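Local coordinates for protein GCN5-related N-acetyltransferase (Ralstonia eutropha JMP134, PDB 2Q0Y) that probably transfers an acyl group, most likely acetyl from acetyl-CoA, to an acceptor as a member of the GNAT family, and binds zinc and magnesium ions in its crystal, at residues Pro64-Gly69 with Leu93-Ser98; Met71-Pro76 with Asp85-Ile90. One frame throughout, in Å; residues are numbered along the deposited sequence.

Interaction 1: Pro64-Gly69 with Leu93-Ser98; sequences PLAGIG and LYVDPS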
loop_
_atom_site.group_PDB
_atom_site.type_symbol
_atom_site.label_atom_id
_atom_site.label_comp_id
_atom_site.label_asym_id
_atom_site.label_seq_id
_atom_site.Cartn_x
_atom_site.Cartn_y
_atom_site.Cartn_z
ATOM N N PRO A 64 -21.313 20.833 1.489
ATOM C CA PRO A 64 -20.057 20.138 1.726
ATOM C C PRO A 64 -18.832 21.027 1.538
ATOM O O PRO A 64 -18.686 21.647 0.485
ATOM C CB PRO A 64 -20.075 19.010 0.680
ATOM C CG PRO A 64 -21.519 18.838 0.342
ATOM C CD PRO A 64 -22.042 20.229 0.359
ATOM N N LEU A 65 -17.985 21.068 2.570
ATOM C CA LEU A 65 -16.746 21.855 2.596
ATOM C C LEU A 65 -15.496 20.979 2.610
ATOM O O LEU A 65 -14.395 21.461 2.362
ATOM C CB LEU A 65 -16.692 22.687 3.886
ATOM C CG LEU A 65 -17.647 23.834 4.154
ATOM C CD1 LEU A 65 -17.163 24.518 5.386
ATOM C CD2 LEU A 65 -17.706 24.808 2.993
ATOM N N ALA A 66 -15.660 19.710 2.969
ATOM C CA ALA A 66 -14.522 18.814 3.149
ATOM C C ALA A 66 -14.983 17.375 3.123
ATOM O O ALA A 66 -16.147 17.069 3.367
ATOM C CB ALA A 66 -13.823 19.090 4.461
ATOM N N GLY A 67 -14.042 16.476 2.868
ATOM C CA GLY A 67 -14.340 15.064 2.857
ATOM C C GLY A 67 -13.106 14.238 3.106
ATOM O O GLY A 67 -11.982 14.726 2.971
ATOM N N ILE A 68 -13.330 12.982 3.464
ATOM C CA ILE A 68 -12.271 12.005 3.646
ATOM C C ILE A 68 -12.779 10.646 3.181
ATOM O O ILE A 68 -13.991 10.364 3.223
ATOM C CB ILE A 68 -11.774 11.978 5.110
ATOM C CG1 ILE A 68 -10.424 11.247 5.238
ATOM C CG2 ILE A 68 -12.853 11.383 6.035
ATOM C CD1 ILE A 68 -9.774 11.465 6.612
ATOM N N GLY A 69 -11.854 9.827 2.694
ATOM C CA GLY A 69 -12.174 8.477 2.239
ATOM C C GLY A 69 -11.450 7.443 3.079
ATOM O O GLY A 69 -10.339 7.695 3.561
ATOM N N LEU A 93 -8.446 13.047 1.572
ATOM C CA LEU A 93 -8.734 14.132 2.515
ATOM C C LEU A 93 -8.545 15.467 1.809
ATOM O O LEU A 93 -7.437 15.792 1.348
ATOM C CB LEU A 93 -7.822 14.064 3.742
ATOM C CG LEU A 93 -8.000 15.237 4.737
ATOM C CD1 LEU A 93 -9.423 15.330 5.259
ATOM C CD2 LEU A 93 -7.040 15.131 5.892
ATOM N N TYR A 94 -9.629 16.231 1.732
ATOM C CA TYR A 94 -9.604 17.556 1.127
ATOM C C TYR A 94 -10.446 18.485 1.977
ATOM O O TYR A 94 -11.575 18.139 2.354
ATOM C CB TYR A 94 -10.123 17.564 -0.304
ATOM C CG TYR A 94 -9.950 18.927 -0.953
ATOM C CD1 TYR A 94 -8.680 19.374 -1.351
ATOM C CD2 TYR A 94 -11.029 19.788 -1.122
ATOM C CE1 TYR A 94 -8.512 20.621 -1.925
ATOM C CE2 TYR A 94 -10.875 21.042 -1.680
ATOM C CZ TYR A 94 -9.605 21.463 -2.084
ATOM O OH TYR A 94 -9.462 22.707 -2.643
ATOM N N VAL A 95 -9.898 19.665 2.259
ATOM C CA VAL A 95 -10.631 20.706 2.972
ATOM C C VAL A 95 -10.669 21.990 2.139
ATOM O O VAL A 95 -9.634 22.476 1.673
ATOM C CB VAL A 95 -10.005 20.999 4.367
ATOM C CG1 VAL A 95 -10.810 22.046 5.105
ATOM C CG2 VAL A 95 -9.899 19.749 5.219
ATOM N N ASP A 96 -11.860 22.561 1.968
ATOM C CA ASP A 96 -12.024 23.836 1.258
ATOM C C ASP A 96 -10.973 24.848 1.731
ATOM O O ASP A 96 -10.811 25.042 2.920
ATOM C CB ASP A 96 -13.416 24.421 1.498
ATOM C CG ASP A 96 -13.584 25.801 0.895
ATOM O OD1 ASP A 96 -13.689 25.886 -0.337
ATOM O OD2 ASP A 96 -13.614 26.805 1.642
ATOM N N PRO A 97 -10.257 25.494 0.794
ATOM C CA PRO A 97 -9.202 26.427 1.122
ATOM C C PRO A 97 -9.565 27.583 2.048
ATOM O O PRO A 97 -8.679 28.133 2.710
ATOM C CB PRO A 97 -8.792 26.967 -0.253
ATOM C CG PRO A 97 -9.099 25.928 -1.179
ATOM C CD PRO A 97 -10.330 25.264 -0.657
ATOM N N SER A 98 -10.831 27.985 2.065
ATOM C CA SER A 98 -11.279 29.049 2.952
ATOM C C SER A 98 -11.722 28.587 4.325
ATOM O O SER A 98 -12.180 29.409 5.118
ATOM C CB SER A 98 -12.395 29.826 2.289
ATOM O OG SER A 98 -11.869 30.425 1.120
#
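The end of the central beta hairpin of the GNAT fold away from its turn, strand 63-74 against strand 86-95, is held here by Leu65, Ala66 and Gly67 pairing antiparallel with Tyr94, Val95 and Asp96. Gly67 and Tyr94 form a hydrogen-bonded pair: Gly67 N gives to Tyr94 O at 3.0 Å, and Tyr94 N returns to Gly67 O at 3.1 Å. Beyond the strand proper, Asp96 N reaches Leu65 O at 2.8 Å, almost in line with that carbonyl (C=O...N 176°). Leu65 and Ala66 form a classic beta bulge opposite Met58 of strand 54-60.

Ala66 and Val95 make the intervening non-hydrogen-bonded pair. Their side chains lie on the face covered by helix 104-118, where Ala66 CB meets Val95 CG2 at 4.1 Å. On the same helix side Ile68 and Leu93 pack obliquely: Ile68 CB lies 4.1 Å from Leu93 CD1, and Ile68 CG1 also touches Leu93 CB. Leu93 CG stands anti to the backbone N (chi1 176°), and CD1 of Leu93 also lies 3.5 Å from Gly67 O. Tyr94 points to the other face, against Ala21 and Met22 of helix 12-25, and its OH is hydrogen-bonded to Glu25.

Asp96 ends the pairing and starts an Asx turn. Its OD2 accepts Ser98 N at 3.1 Å from above the carboxylate plane, 68° out of it, and also bonds ND1 of His99, a zinc ligand whose metal site includes Glu60. The carboxylate is thus a second-shell group: it probably steadies and polarises the imidazole, while the backbone bond to Leu65 ties the turn leading to His99 to the start of strand 63-74.

Interaction 2: Met71-Pro76 with Asp85-Ile90; sequences MVIEWP and DKRGYI. With FMT (formic acid), chain I; FMT (formic acid), chain G.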
loop_
_atom_site.group_PDB
_atom_site.type_symbol
_atom_site.label_atom_id
_atom_site.label_comp_id
_atom_site.label_asym_id
_atom_site.label_seq_id
_atom_site.Cartn_x
_atom_site.Cartn_y
_atom_site.Cartn_z
HETATM N N MSE A 71 -10.833 2.911 3.349
HETATM C CA MSE A 71 -10.976 1.562 2.850
HETATM C C MSE A 71 -10.302 0.629 3.828
HETATM O O MSE A 71 -9.465 1.047 4.622
HETATM C CB MSE A 71 -10.307 1.438 1.486
HETATM C CG MSE A 71 -10.785 2.455 0.464
HETATM SE SE MSE A 71 -9.733 2.314 -1.149
HETATM C CE MSE A 71 -10.552 0.877 -1.692
ATOM N N VAL A 72 -10.705 -0.630 3.788
ATOM C CA VAL A 72 -9.996 -1.689 4.499
ATOM C C VAL A 72 -9.509 -2.597 3.381
ATOM O O VAL A 72 -10.311 -3.229 2.691
ATOM C CB VAL A 72 -10.904 -2.422 5.484
ATOM C CG1 VAL A 72 -10.161 -3.566 6.169
ATOM C CG2 VAL A 72 -11.436 -1.449 6.521
ATOM N N ILE A 73 -8.202 -2.609 3.158
ATOM C CA ILE A 73 -7.634 -3.335 2.036
ATOM C C ILE A 73 -7.072 -4.673 2.467
ATOM O O ILE A 73 -6.584 -4.823 3.592
ATOM C CB ILE A 73 -6.588 -2.506 1.298
ATOM C CG1 ILE A 73 -5.391 -2.196 2.179
ATOM C CG2 ILE A 73 -7.228 -1.183 0.833
ATOM C CD1 ILE A 73 -4.275 -1.450 1.449
ATOM N N GLU A 74 -7.145 -5.647 1.565
ATOM C CA GLU A 74 -6.524 -6.941 1.801
ATOM C C GLU A 74 -5.009 -6.771 1.875
ATOM O O GLU A 74 -4.435 -6.027 1.101
ATOM C CB GLU A 74 -6.892 -7.916 0.684
ATOM C CG GLU A 74 -8.336 -8.333 0.710
ATOM C CD GLU A 74 -8.632 -9.483 -0.256
ATOM O OE1 GLU A 74 -7.759 -9.801 -1.105
ATOM O OE2 GLU A 74 -9.740 -10.066 -0.149
ATOM N N TRP A 75 -4.376 -7.449 2.830
ATOM C CA TRP A 75 -2.951 -7.364 3.035
ATOM C C TRP A 75 -2.448 -8.629 3.732
ATOM O O TRP A 75 -3.135 -9.157 4.589
ATOM C CB TRP A 75 -2.595 -6.134 3.871
ATOM C CG TRP A 75 -1.230 -5.683 3.613
ATOM C CD1 TRP A 75 -0.110 -6.002 4.308
ATOM C CD2 TRP A 75 -0.808 -4.872 2.516
ATOM N NE1 TRP A 75 0.996 -5.427 3.717
ATOM C CE2 TRP A 75 0.591 -4.729 2.613
ATOM C CE3 TRP A 75 -1.480 -4.257 1.459
ATOM C CZ2 TRP A 75 1.332 -3.987 1.697
ATOM C CZ3 TRP A 75 -0.738 -3.531 0.534
ATOM C CH2 TRP A 75 0.641 -3.388 0.673
ATOM N N PRO A 76 -1.245 -9.114 3.377
ATOM C CA PRO A 76 -0.728 -10.267 4.142
ATOM C C PRO A 76 -0.533 -9.960 5.623
ATOM O O PRO A 76 -0.081 -8.861 5.974
ATOM C CB PRO A 76 0.644 -10.532 3.506
ATOM C CG PRO A 76 0.995 -9.225 2.825
ATOM C CD PRO A 76 -0.303 -8.705 2.322
ATOM N N ASP A 85 -5.279 -10.077 8.151
ATOM C CA ASP A 85 -4.942 -10.061 6.731
ATOM C C ASP A 85 -5.561 -8.830 6.043
ATOM O O ASP A 85 -6.127 -8.908 4.937
ATOM C CB ASP A 85 -5.399 -11.358 6.050
ATOM C CG ASP A 85 -6.898 -11.588 6.148
ATOM O OD1 ASP A 85 -7.603 -10.852 6.887
ATOM O OD2 ASP A 85 -7.368 -12.530 5.493
ATOM N N LYS A 86 -5.441 -7.692 6.711
ATOM C CA LYS A 86 -6.015 -6.440 6.231
ATOM C C LYS A 86 -5.288 -5.265 6.881
ATOM O O LYS A 86 -4.622 -5.421 7.921
ATOM C CB LYS A 86 -7.513 -6.375 6.530
ATOM C CG LYS A 86 -7.861 -6.437 8.003
ATOM C CD LYS A 86 -9.347 -6.747 8.242
ATOM C CE LYS A 86 -9.653 -6.988 9.735
ATOM N NZ LYS A 86 -11.123 -7.230 9.981
ATOM N N ARG A 87 -5.408 -4.097 6.255
ATOM C CA ARG A 87 -5.043 -2.854 6.899
ATOM C C ARG A 87 -5.987 -1.731 6.459
ATOM O O ARG A 87 -6.630 -1.815 5.408
ATOM C CB ARG A 87 -3.554 -2.517 6.698
ATOM C CG ARG A 87 -3.052 -2.579 5.324
ATOM C CD ARG A 87 -1.575 -2.111 5.240
ATOM N NE ARG A 87 -0.606 -2.986 5.907
ATOM C CZ ARG A 87 0.717 -2.822 5.850
ATOM N NH1 ARG A 87 1.246 -1.841 5.126
ATOM N NH2 ARG A 87 1.534 -3.639 6.491
ATOM N N GLY A 88 -6.114 -0.723 7.308
ATOM C CA GLY A 88 -6.894 0.459 6.984
ATOM C C GLY A 88 -6.132 1.337 6.015
ATOM O O GLY A 88 -4.894 1.371 6.021
ATOM N N TYR A 89 -6.871 2.040 5.161
ATOM C CA TYR A 89 -6.282 2.973 4.211
ATOM C C TYR A 89 -7.127 4.251 4.180
ATOM O O TYR A 89 -8.346 4.186 4.030
ATOM C CB TYR A 89 -6.159 2.353 2.802
ATOM C CG TYR A 89 -5.431 3.281 1.854
ATOM C CD1 TYR A 89 -4.130 3.697 2.143
ATOM C CD2 TYR A 89 -6.018 3.750 0.691
ATOM C CE1 TYR A 89 -3.450 4.564 1.324
ATOM C CE2 TYR A 89 -5.328 4.632 -0.149
ATOM C CZ TYR A 89 -4.045 5.042 0.181
ATOM O OH TYR A 89 -3.301 5.923 -0.628
ATOM N N ILE A 90 -6.472 5.385 4.359
ATOM C CA ILE A 90 -7.113 6.692 4.316
ATOM C C ILE A 90 -6.659 7.399 3.049
ATOM O O ILE A 90 -5.477 7.384 2.710
ATOM C CB ILE A 90 -6.771 7.539 5.576
ATOM C CG1 ILE A 90 -7.294 6.828 6.826
ATOM C CG2 ILE A 90 -7.333 8.964 5.459
ATOM C CD1 ILE A 90 -6.953 7.497 8.118
HETATM C C FMT I . -11.472 -7.479 13.755
HETATM O O1 FMT I . -10.602 -7.463 14.635
HETATM O O2 FMT I . -11.218 -7.178 12.581
HETATM C C FMT G . 4.715 -7.523 3.119
HETATM O O1 FMT G . 3.712 -7.170 3.675
HETATM O O2 FMT G . 5.779 -7.438 3.680
#
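Trp75 and Arg87 stack at the turn end of the antiparallel hairpin formed by strands 63-74 and 86-95, where the tightest side-chain packing of this contact lies. The guanidinium lies flat on the indole, planes 19° apart, with CZ of Arg87 3.6 Å from the centroid of the five-membered ring of Trp75, a cation-pi contact over the face. Arg87 CD sits over the same ring in a CH-pi contact, and the bend of the chain at chi3 (67°) turns NE across the ring toward Trp75 CD1. Pro76 CD lies against the opposite indole face, and His81 takes a hydrogen bond from Arg87 NE.

Two hydrogen-bonded pairs, Met71 (selenomethionine in the crystal) with Tyr89 and Ile73 with Arg87, hold the strands together, Ile73 N reaching Arg87 O at 2.9 Å. On the face of Met71, Ile73, Arg87 and Tyr89, Ile73 CG1 meets Arg87 CG at 3.9 Å and Ile73 CG2 touches Tyr89 CB. Trp75 also meets the ring of Tyr89 from the second subunit, and the reverse pair occurs too, so this face belongs to the dimer interface. Tyr89 OH is hydrogen-bonded to His127, a magnesium ligand.

Near the turn Glu74 and Asp85 are solvent-exposed, though Asp85 packs on Trp43 of the second subunit. The Val72 face is looser: Val72 CG1 rests against Lys86 CB at 3.9 Å, with Ile121 against both side chains. Beyond CG the lysine chain runs extended, and its end is held by formic acid, probably from the crystallisation liquor: Lys86 NZ lies 2.6 Å from O2 of formic acid chain I.

Both interactions join strands 63-74 and 86-95; the 71-76/85-90 contact lies nearer the turn, within the span of chain bracketed by interaction 1. Their centres are about 23 Å apart, yet they meet where Ile68 CD1 packs on Ile90 CG2 at 3.7 Å. Both are partly buried: none of the touching residues of interaction 1 is exposed, whereas interaction 2 mixes buried residues with exposed ones near the turn. Interaction 1 is sandwiched between helices of its own chain, with small apolar contacts, and its polar end probably supports the zinc ligand His99. In interaction 2 more surface is buried, a stacked Trp75-Arg87 pair is added to aliphatic packing, and the second subunit contributes.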